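Local coordinates for acetyltransferase, GNAT family (Streptococcus pneumoniae, PDB 2I79), which binds acetyl coenzyme A and probably transfers its acetyl group to an acceptor amine, as many GNAT-family enzymes do, at residues A[129-134]-A[154-159]; A[88-93]-A[137-142]. All blocks are in the same frame, centred on the assembly; numbering follows the deposited sequence.

Contact 1: residues A[129-134]-A[154-159]; sequences QTRNQA and AYIEEG. With ACO (acetyl coenzyme *a), chain G.
The guanidinium of Arg131 lies against the methyl end of Ile156, CD1 standing 3.6 Å above one face of the plane and offset toward its rim. From CB the arginine chain starts between the backbone N and the carbonyl carbon (chi1 71°) and then runs straight out from CG to NE, carrying CZ and NH1 over Ile156 CD1 and NH2 toward Ile156 CG2. Arg131 NE donates to Gln129 OE1 at 2.9 Å and Arg131 NH2 to the same oxygen at 3.0 Å, a side-on grip in which both donors come from one face of the amide. Arg131 NH1 reaches Ile156 CD1 at 3.7 Å, while NH2 lies 3.8 Å from Ile156 CG2 and also forms a salt bridge with Asp30. The amide of Gln129 suits this buried place because OE1 takes the arginine and NE2 bonds to Asp30 O, Gln129 NE2 also passing the CB of Ala154 at 4.0 Å. A type I turn from Gln129 to Asn132 then leads to the coenzyme, where Asn132 ND2 donates to ACO O5P at 2.6 Å. The contact thus joins the end of strand 123-129 and the turn before helix 133-141 to the end of strand 145-156, with Ile162 of strand 160-170 touching both and Arg83 of the second subunit packing on Gln129, Ala154 and Ile156.

Contact 2: residues A[88-93]-A[137-142]; sequences GDLFIV and HLYQKH. With ACO (acetyl coenzyme *a), chain G.
At the edge of the Tyr139 ring, in its plane, sits Leu90 CD2, 3.5 Å from Tyr139 CE1; the acetyl oxygen of the coenzyme also lies near the ring plane, by the hydroxyl, and Ile92 CD1 approaches obliquely. The Tyr139 and Phe144 rings meet edge-to-face. The His137 ring likewise uses its edge, His137 NE2 donating in plane to ACO O8A of the 3'-phosphate at 2.8 Å. The Phe91 ring, on the other side of the strand, passes the acetyl carbon obliquely. Tyr139 and Ile92 run antiparallel alongside one another, which brings Tyr139 OH to 3.4 Å from Ile92 CG1. With CG anti to the carbonyl carbon (chi1 -76°), the tyrosine extends toward the strand, although its CB does not point there. Tyr139 OH donates to ACO O at 2.5 Å, and Ile92 N gives the same oxygen a second bond of 2.9 Å. Two donors on the thioester oxygen would be expected to polarise the carbonyl. Ile92 O in turn accepts from ACO N4P at 3.0 Å, so the strand pairs with the pantetheine arm much as with another strand, the hallmark of coenzyme binding in the GNAT fold. Leucine and isoleucine suit the inward face of the strand, where Leu108 of helix 103-117 and Val74 of strand 69-77 complete the apolar packing; a tyrosine can share that packing through its ring and still present a polar tip to the acetyl group. One turn after His137, Lys141 NZ makes a weak bond to ACO O9A and a hydrogen bond to Ser105 OG.

Overall arrangement
Helix 133-141 ties the two contacts together: contact 1 holds the turn that leads into it and its first residues, contact 2 its last turn, and their centres lie about 16 Å apart. Both reach the same mixed sheet, contact 2 at strand 87-94, its centre about 8 Å from the centre of the chain, against about 17 Å for contact 1 at the end of strand 145-156. Acetyl coenzyme A touches both. They share one pantetheine amide, Asn132 taking its oxygen and Ile92 O its N-H; the adenine lies at 129-134, the acetyl group and 3'-phosphate at contact 2. Arg83 of the second subunit packs on contact 1, whereas no other chain touches the segments of contact 2.

Contact 1: residues A[129-134]-A[154-159]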
loop_
_atom_site.group_PDB
_atom_site.type_symbol
_atom_site.label_atom_id
_atom_site.label_comp_id
_atom_site.label_asym_id
_atom_site.label_seq_id
_atom_site.Cartn_x
_atom_site.Cartn_y
_atom_site.Cartn_z
ATOM N N GLN A 129 -11.748 0.984 -8.663
ATOM C CA GLN A 129 -12.696 -0.083 -8.996
ATOM C C GLN A 129 -13.043 -0.008 -10.498
ATOM O O GLN A 129 -13.245 1.075 -11.047
ATOM C CB GLN A 129 -13.956 -0.001 -8.142
ATOM C CG GLN A 129 -13.757 -0.191 -6.630
ATOM C CD GLN A 129 -15.013 0.176 -5.822
ATOM O OE1 GLN A 129 -16.048 0.554 -6.390
ATOM N NE2 GLN A 129 -14.919 0.076 -4.492
ATOM N N THR A 130 -13.057 -1.136 -11.184
ATOM C CA THR A 130 -13.221 -1.074 -12.651
ATOM C C THR A 130 -14.574 -0.441 -13.027
ATOM O O THR A 130 -14.676 0.320 -13.984
ATOM C CB THR A 130 -13.028 -2.430 -13.317
ATOM O OG1 THR A 130 -13.984 -3.350 -12.796
ATOM C CG2 THR A 130 -11.618 -2.948 -13.068
ATOM N N ARG A 131 -15.586 -0.684 -12.201
ATOM C CA ARG A 131 -16.902 -0.068 -12.387
ATOM C C ARG A 131 -16.957 1.439 -12.131
ATOM O O ARG A 131 -17.943 2.075 -12.472
ATOM C CB ARG A 131 -17.908 -0.745 -11.447
ATOM C CG ARG A 131 -17.687 -0.389 -9.995
ATOM C CD ARG A 131 -18.716 -0.979 -9.081
ATOM N NE ARG A 131 -18.423 -0.535 -7.743
ATOM C CZ ARG A 131 -19.317 -0.248 -6.793
ATOM N NH1 ARG A 131 -20.623 -0.356 -6.985
ATOM N NH2 ARG A 131 -18.884 0.148 -5.611
ATOM N N ASN A 132 -15.950 2.005 -11.464
ATOM C CA ASN A 132 -15.956 3.446 -11.153
ATOM C C ASN A 132 -15.500 4.273 -12.385
ATOM O O ASN A 132 -14.443 4.879 -12.405
ATOM C CB ASN A 132 -15.129 3.715 -9.873
ATOM C CG ASN A 132 -15.201 5.163 -9.401
ATOM O OD1 ASN A 132 -15.897 5.998 -9.998
ATOM N ND2 ASN A 132 -14.463 5.476 -8.347
ATOM N N GLN A 133 -16.328 4.304 -13.418
ATOM C CA GLN A 133 -15.883 4.799 -14.725
ATOM C C GLN A 133 -15.614 6.311 -14.798
ATOM O O GLN A 133 -14.813 6.772 -15.611
ATOM C CB GLN A 133 -16.895 4.432 -15.797
ATOM C CG GLN A 133 -16.228 4.002 -17.093
ATOM C CD GLN A 133 -16.116 2.513 -17.162
ATOM O OE1 GLN A 133 -16.882 1.864 -17.896
ATOM N NE2 GLN A 133 -15.204 1.942 -16.378
ATOM N N ALA A 134 -16.309 7.078 -13.965
ATOM C CA ALA A 134 -16.050 8.505 -13.821
ATOM C C ALA A 134 -14.591 8.702 -13.424
ATOM O O ALA A 134 -13.881 9.519 -14.019
ATOM C CB ALA A 134 -16.988 9.105 -12.757
ATOM N N ALA A 154 -11.566 -5.282 -4.187
ATOM C CA ALA A 154 -12.472 -4.602 -3.279
ATOM C C ALA A 154 -13.659 -5.517 -2.947
ATOM O O ALA A 154 -14.090 -6.363 -3.775
ATOM C CB ALA A 154 -12.967 -3.322 -3.916
ATOM N N TYR A 155 -14.192 -5.296 -1.747
ATOM C CA TYR A 155 -15.353 -5.994 -1.231
ATOM C C TYR A 155 -16.481 -4.984 -0.990
ATOM O O TYR A 155 -16.270 -3.979 -0.300
ATOM C CB TYR A 155 -14.937 -6.663 0.071
ATOM C CG TYR A 155 -16.013 -7.434 0.768
ATOM C CD1 TYR A 155 -16.582 -6.962 1.959
ATOM C CD2 TYR A 155 -16.440 -8.649 0.270
ATOM C CE1 TYR A 155 -17.574 -7.677 2.609
ATOM C CE2 TYR A 155 -17.436 -9.379 0.908
ATOM C CZ TYR A 155 -17.993 -8.893 2.082
ATOM O OH TYR A 155 -18.981 -9.640 2.705
ATOM N N ILE A 156 -17.661 -5.214 -1.567
ATOM C CA ILE A 156 -18.796 -4.286 -1.398
ATOM C C ILE A 156 -20.082 -5.014 -1.017
ATOM O O ILE A 156 -20.176 -6.228 -1.140
ATOM C CB ILE A 156 -19.082 -3.405 -2.681
ATOM C CG1 ILE A 156 -19.386 -4.272 -3.908
ATOM C CG2 ILE A 156 -17.939 -2.429 -2.969
ATOM C CD1 ILE A 156 -20.099 -3.514 -5.039
ATOM N N GLU A 157 -21.070 -4.251 -0.550
ATOM C CA GLU A 157 -22.447 -4.755 -0.398
ATOM C C GLU A 157 -22.552 -6.021 0.461
ATOM O O GLU A 157 -23.438 -6.866 0.243
ATOM C CB GLU A 157 -23.064 -5.017 -1.780
ATOM C CG GLU A 157 -23.229 -3.742 -2.594
ATOM C CD GLU A 157 -23.576 -3.989 -4.052
ATOM O OE1 GLU A 157 -23.701 -5.165 -4.478
ATOM O OE2 GLU A 157 -23.718 -2.979 -4.788
ATOM N N GLU A 158 -21.630 -6.169 1.407
ATOM C CA GLU A 158 -21.647 -7.305 2.322
ATOM C C GLU A 158 -21.772 -8.610 1.494
ATOM O O GLU A 158 -22.794 -9.295 1.552
ATOM C CB GLU A 158 -22.790 -7.071 3.353
ATOM C CG GLU A 158 -23.445 -8.305 4.031
ATOM C CD GLU A 158 -24.960 -8.117 4.269
ATOM O OE1 GLU A 158 -25.308 -7.288 5.159
ATOM O OE2 GLU A 158 -25.777 -8.798 3.573
ATOM N N GLY A 159 -20.749 -8.915 0.685
ATOM C CA GLY A 159 -20.698 -10.183 -0.047
ATOM C C GLY A 159 -20.257 -10.159 -1.506
ATOM O O GLY A 159 -20.035 -11.215 -2.086
HETATM N N1A ACO G . -18.520 7.515 -17.020
HETATM C C2A ACO G . -17.558 8.216 -17.656
HETATM N N3A ACO G . -17.300 9.510 -17.382
HETATM C C4A ACO G . -17.999 10.174 -16.441
HETATM C C5A ACO G . -19.047 9.481 -15.694
HETATM C C6A ACO G . -19.272 8.070 -16.040
HETATM N N6A ACO G . -20.226 7.365 -15.395
HETATM N N7A ACO G . -19.571 10.366 -14.844
HETATM C C8A ACO G . -18.893 11.538 -15.034
HETATM N N9A ACO G . -17.959 11.415 -15.992
HETATM C C1B ACO G . -16.968 12.384 -16.541
HETATM C C2B ACO G . -17.380 13.831 -16.760
HETATM O O2B ACO G . -17.994 14.025 -18.036
HETATM C C3B ACO G . -16.035 14.511 -16.706
HETATM O O3B ACO G . -15.243 14.304 -17.861
HETATM P P3B ACO G . -14.955 15.429 -18.963
HETATM O O7A ACO G . -16.347 15.410 -19.573
HETATM O O8A ACO G . -13.841 14.915 -19.843
HETATM O O9A ACO G . -14.548 16.677 -18.220
HETATM C C4B ACO G . -15.299 13.723 -15.633
HETATM O O4B ACO G . -15.840 12.408 -15.668
HETATM C C5B ACO G . -15.471 14.384 -14.271
HETATM O O5B ACO G . -14.443 15.379 -14.191
HETATM P P1A ACO G . -14.515 16.465 -13.008
HETATM O O1A ACO G . -15.893 17.069 -12.941
HETATM O O2A ACO G . -13.276 17.321 -13.172
HETATM O O3A ACO G . -14.434 15.476 -11.729
HETATM P P2A ACO G . -15.384 15.447 -10.395
HETATM O O4A ACO G . -16.784 14.858 -10.598
HETATM O O5A ACO G . -15.215 16.815 -9.780
HETATM O O6A ACO G . -14.487 14.346 -9.587
HETATM C CBP ACO G . -14.436 12.030 -8.802
HETATM C CCP ACO G . -14.473 12.980 -9.984
HETATM C CDP ACO G . -14.298 10.602 -9.349
HETATM C CEP ACO G . -13.248 12.422 -7.911
HETATM C CAP ACO G . -15.744 12.151 -8.010
HETATM O OAP ACO G . -16.876 11.684 -8.782
HETATM C C9P ACO G . -15.662 11.405 -6.689
HETATM O O9P ACO G . -15.161 11.944 -5.720
HETATM N N8P ACO G . -16.174 10.181 -6.639
HETATM C C7P ACO G . -16.223 9.340 -5.437
HETATM C C6P ACO G . -14.851 8.984 -4.866
HETATM C C5P ACO G . -13.974 8.351 -5.910
HETATM O O5P ACO G . -14.393 7.403 -6.542
HETATM N N4P ACO G . -12.771 8.879 -6.091
HETATM C C3P ACO G . -11.805 8.370 -7.052
HETATM C C2P ACO G . -11.173 7.048 -6.638
HETATM S S1P ACO G . -10.220 7.289 -5.165
HETATM C C ACO G . -8.644 7.521 -5.487
HETATM O O ACO G . -8.448 8.557 -6.077
HETATM C CH3 ACO G . -7.625 6.484 -5.051
#

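Contact 2: residues A[88-93]-A[137-142]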
loop_
_atom_site.group_PDB
_atom_site.type_symbol
_atom_site.label_atom_id
_atom_site.label_comp_id
_atom_site.label_asym_id
_atom_site.label_seq_id
_atom_site.Cartn_x
_atom_site.Cartn_y
_atom_site.Cartn_z
ATOM N N GLY A 88 4.321 8.214 -5.432
ATOM C CA GLY A 88 3.216 8.803 -4.683
ATOM C C GLY A 88 1.937 8.060 -4.973
ATOM O O GLY A 88 1.563 7.857 -6.135
ATOM N N ASP A 89 1.280 7.612 -3.910
ATOM C CA ASP A 89 -0.031 6.975 -4.008
ATOM C C ASP A 89 -1.064 8.068 -3.925
ATOM O O ASP A 89 -1.090 8.831 -2.933
ATOM C CB ASP A 89 -0.202 5.992 -2.850
ATOM C CG ASP A 89 0.802 4.842 -2.928
ATOM O OD1 ASP A 89 0.723 4.082 -3.909
ATOM O OD2 ASP A 89 1.684 4.714 -2.032
ATOM N N LEU A 90 -1.898 8.153 -4.955
ATOM C CA LEU A 90 -2.858 9.238 -5.091
ATOM C C LEU A 90 -4.248 8.812 -4.571
ATOM O O LEU A 90 -4.679 7.663 -4.756
ATOM C CB LEU A 90 -2.895 9.715 -6.566
ATOM C CG LEU A 90 -3.391 11.099 -7.030
ATOM C CD1 LEU A 90 -2.611 12.284 -6.525
ATOM C CD2 LEU A 90 -3.336 11.141 -8.564
ATOM N N PHE A 91 -4.923 9.759 -3.900
ATOM C CA PHE A 91 -6.321 9.630 -3.463
ATOM C C PHE A 91 -7.037 10.968 -3.694
ATOM O O PHE A 91 -6.541 12.000 -3.228
ATOM C CB PHE A 91 -6.370 9.279 -1.975
ATOM C CG PHE A 91 -7.754 9.224 -1.405
ATOM C CD1 PHE A 91 -8.596 8.151 -1.686
ATOM C CD2 PHE A 91 -8.228 10.242 -0.599
ATOM C CE1 PHE A 91 -9.889 8.091 -1.150
ATOM C CE2 PHE A 91 -9.518 10.191 -0.064
ATOM C CZ PHE A 91 -10.346 9.114 -0.338
ATOM N N ILE A 92 -8.184 10.947 -4.387
ATOM C CA ILE A 92 -9.048 12.139 -4.564
ATOM C C ILE A 92 -10.510 11.822 -4.247
ATOM O O ILE A 92 -11.043 10.787 -4.647
ATOM C CB ILE A 92 -8.985 12.706 -6.021
ATOM C CG1 ILE A 92 -7.528 12.939 -6.454
ATOM C CG2 ILE A 92 -9.785 14.055 -6.180
ATOM C CD1 ILE A 92 -7.384 13.508 -7.883
ATOM N N VAL A 93 -11.184 12.721 -3.543
ATOM C CA VAL A 93 -12.620 12.585 -3.378
ATOM C C VAL A 93 -13.244 13.966 -3.358
ATOM O O VAL A 93 -12.671 14.896 -2.790
ATOM C CB VAL A 93 -12.997 11.764 -2.124
ATOM C CG1 VAL A 93 -12.370 12.370 -0.867
ATOM C CG2 VAL A 93 -14.501 11.666 -1.995
ATOM N N HIS A 137 -12.144 7.474 -16.106
ATOM C CA HIS A 137 -12.080 8.539 -17.104
ATOM C C HIS A 137 -11.248 9.765 -16.676
ATOM O O HIS A 137 -10.454 10.317 -17.473
ATOM C CB HIS A 137 -13.484 9.005 -17.466
ATOM C CG HIS A 137 -13.489 10.213 -18.337
ATOM N ND1 HIS A 137 -13.316 10.143 -19.701
ATOM C CD2 HIS A 137 -13.598 11.527 -18.037
ATOM C CE1 HIS A 137 -13.344 11.363 -20.209
ATOM N NE2 HIS A 137 -13.502 12.222 -19.216
ATOM N N LEU A 138 -11.477 10.215 -15.446
ATOM C CA LEU A 138 -10.823 11.406 -14.950
ATOM C C LEU A 138 -9.326 11.160 -15.001
ATOM O O LEU A 138 -8.586 11.967 -15.544
ATOM C CB LEU A 138 -11.283 11.754 -13.516
ATOM C CG LEU A 138 -10.532 12.916 -12.808
ATOM C CD1 LEU A 138 -10.876 14.288 -13.388
ATOM C CD2 LEU A 138 -10.762 12.897 -11.331
ATOM N N TYR A 139 -8.884 10.040 -14.443
ATOM C CA TYR A 139 -7.463 9.737 -14.408
ATOM C C TYR A 139 -6.829 9.584 -15.815
ATOM O O TYR A 139 -5.728 10.115 -16.053
ATOM C CB TYR A 139 -7.204 8.536 -13.503
ATOM C CG TYR A 139 -7.278 8.893 -12.030
ATOM C CD1 TYR A 139 -6.246 9.613 -11.423
ATOM C CD2 TYR A 139 -8.348 8.507 -11.241
ATOM C CE1 TYR A 139 -6.269 9.929 -10.060
ATOM C CE2 TYR A 139 -8.397 8.833 -9.865
ATOM C CZ TYR A 139 -7.349 9.547 -9.289
ATOM O OH TYR A 139 -7.348 9.877 -7.937
ATOM N N GLN A 140 -7.518 8.902 -16.737
ATOM C CA GLN A 140 -7.026 8.778 -18.127
ATOM C C GLN A 140 -6.818 10.158 -18.743
ATOM O O GLN A 140 -5.820 10.413 -19.391
ATOM C CB GLN A 140 -7.986 7.949 -18.987
ATOM C CG GLN A 140 -8.019 6.464 -18.604
ATOM C CD GLN A 140 -8.779 5.600 -19.615
ATOM O OE1 GLN A 140 -10.016 5.487 -19.588
ATOM N NE2 GLN A 140 -8.031 4.990 -20.520
ATOM N N LYS A 141 -7.768 11.055 -18.521
ATOM C CA LYS A 141 -7.647 12.425 -19.001
ATOM C C LYS A 141 -6.316 13.089 -18.604
ATOM O O LYS A 141 -5.782 13.898 -19.351
ATOM C CB LYS A 141 -8.834 13.251 -18.483
ATOM C CG LYS A 141 -8.933 14.706 -18.974
ATOM C CD LYS A 141 -10.274 15.331 -18.455
ATOM C CE LYS A 141 -10.136 16.814 -17.984
ATOM N NZ LYS A 141 -11.403 17.358 -17.322
ATOM N N HIS A 142 -5.779 12.751 -17.433
ATOM C CA HIS A 142 -4.589 13.426 -16.943
ATOM C C HIS A 142 -3.357 12.595 -17.115
ATOM O O HIS A 142 -2.374 12.812 -16.408
ATOM C CB HIS A 142 -4.775 13.850 -15.480
ATOM C CG HIS A 142 -5.754 14.965 -15.317
ATOM N ND1 HIS A 142 -7.113 14.752 -15.250
ATOM C CD2 HIS A 142 -5.576 16.308 -15.264
ATOM C CE1 HIS A 142 -7.733 15.915 -15.158
ATOM N NE2 HIS A 142 -6.825 16.877 -15.174
HETATM N N1A ACO G . -18.520 7.515 -17.020
HETATM C C2A ACO G . -17.558 8.216 -17.656
HETATM N N3A ACO G . -17.300 9.510 -17.382
HETATM C C4A ACO G . -17.999 10.174 -16.441
HETATM C C5A ACO G . -19.047 9.481 -15.694
HETATM C C6A ACO G . -19.272 8.070 -16.040
HETATM N N6A ACO G . -20.226 7.365 -15.395
HETATM N N7A ACO G . -19.571 10.366 -14.844
HETATM C C8A ACO G . -18.893 11.538 -15.034
HETATM N N9A ACO G . -17.959 11.415 -15.992
HETATM C C1B ACO G . -16.968 12.384 -16.541
HETATM C C2B ACO G . -17.380 13.831 -16.760
HETATM O O2B ACO G . -17.994 14.025 -18.036
HETATM C C3B ACO G . -16.035 14.511 -16.706
HETATM O O3B ACO G . -15.243 14.304 -17.861
HETATM P P3B ACO G . -14.955 15.429 -18.963
HETATM O O7A ACO G . -16.347 15.410 -19.573
HETATM O O8A ACO G . -13.841 14.915 -19.843
HETATM O O9A ACO G . -14.548 16.677 -18.220
HETATM C C4B ACO G . -15.299 13.723 -15.633
HETATM O O4B ACO G . -15.840 12.408 -15.668
HETATM C C5B ACO G . -15.471 14.384 -14.271
HETATM O O5B ACO G . -14.443 15.379 -14.191
HETATM P P1A ACO G . -14.515 16.465 -13.008
HETATM O O1A ACO G . -15.893 17.069 -12.941
HETATM O O2A ACO G . -13.276 17.321 -13.172
HETATM O O3A ACO G . -14.434 15.476 -11.729
HETATM P P2A ACO G . -15.384 15.447 -10.395
HETATM O O4A ACO G . -16.784 14.858 -10.598
HETATM O O5A ACO G . -15.215 16.815 -9.780
HETATM O O6A ACO G . -14.487 14.346 -9.587
HETATM C CBP ACO G . -14.436 12.030 -8.802
HETATM C CCP ACO G . -14.473 12.980 -9.984
HETATM C CDP ACO G . -14.298 10.602 -9.349
HETATM C CEP ACO G . -13.248 12.422 -7.911
HETATM C CAP ACO G . -15.744 12.151 -8.010
HETATM O OAP ACO G . -16.876 11.684 -8.782
HETATM C C9P ACO G . -15.662 11.405 -6.689
HETATM O O9P ACO G . -15.161 11.944 -5.720
HETATM N N8P ACO G . -16.174 10.181 -6.639
HETATM C C7P ACO G . -16.223 9.340 -5.437
HETATM C C6P ACO G . -14.851 8.984 -4.866
HETATM C C5P ACO G . -13.974 8.351 -5.910
HETATM O O5P ACO G . -14.393 7.403 -6.542
HETATM N N4P ACO G . -12.771 8.879 -6.091
HETATM C C3P ACO G . -11.805 8.370 -7.052
HETATM C C2P ACO G . -11.173 7.048 -6.638
HETATM S S1P ACO G . -10.220 7.289 -5.165
HETATM C C ACO G . -8.644 7.521 -5.487
HETATM O O ACO G . -8.448 8.557 -6.077
HETATM C CH3 ACO G . -7.625 6.484 -5.051
#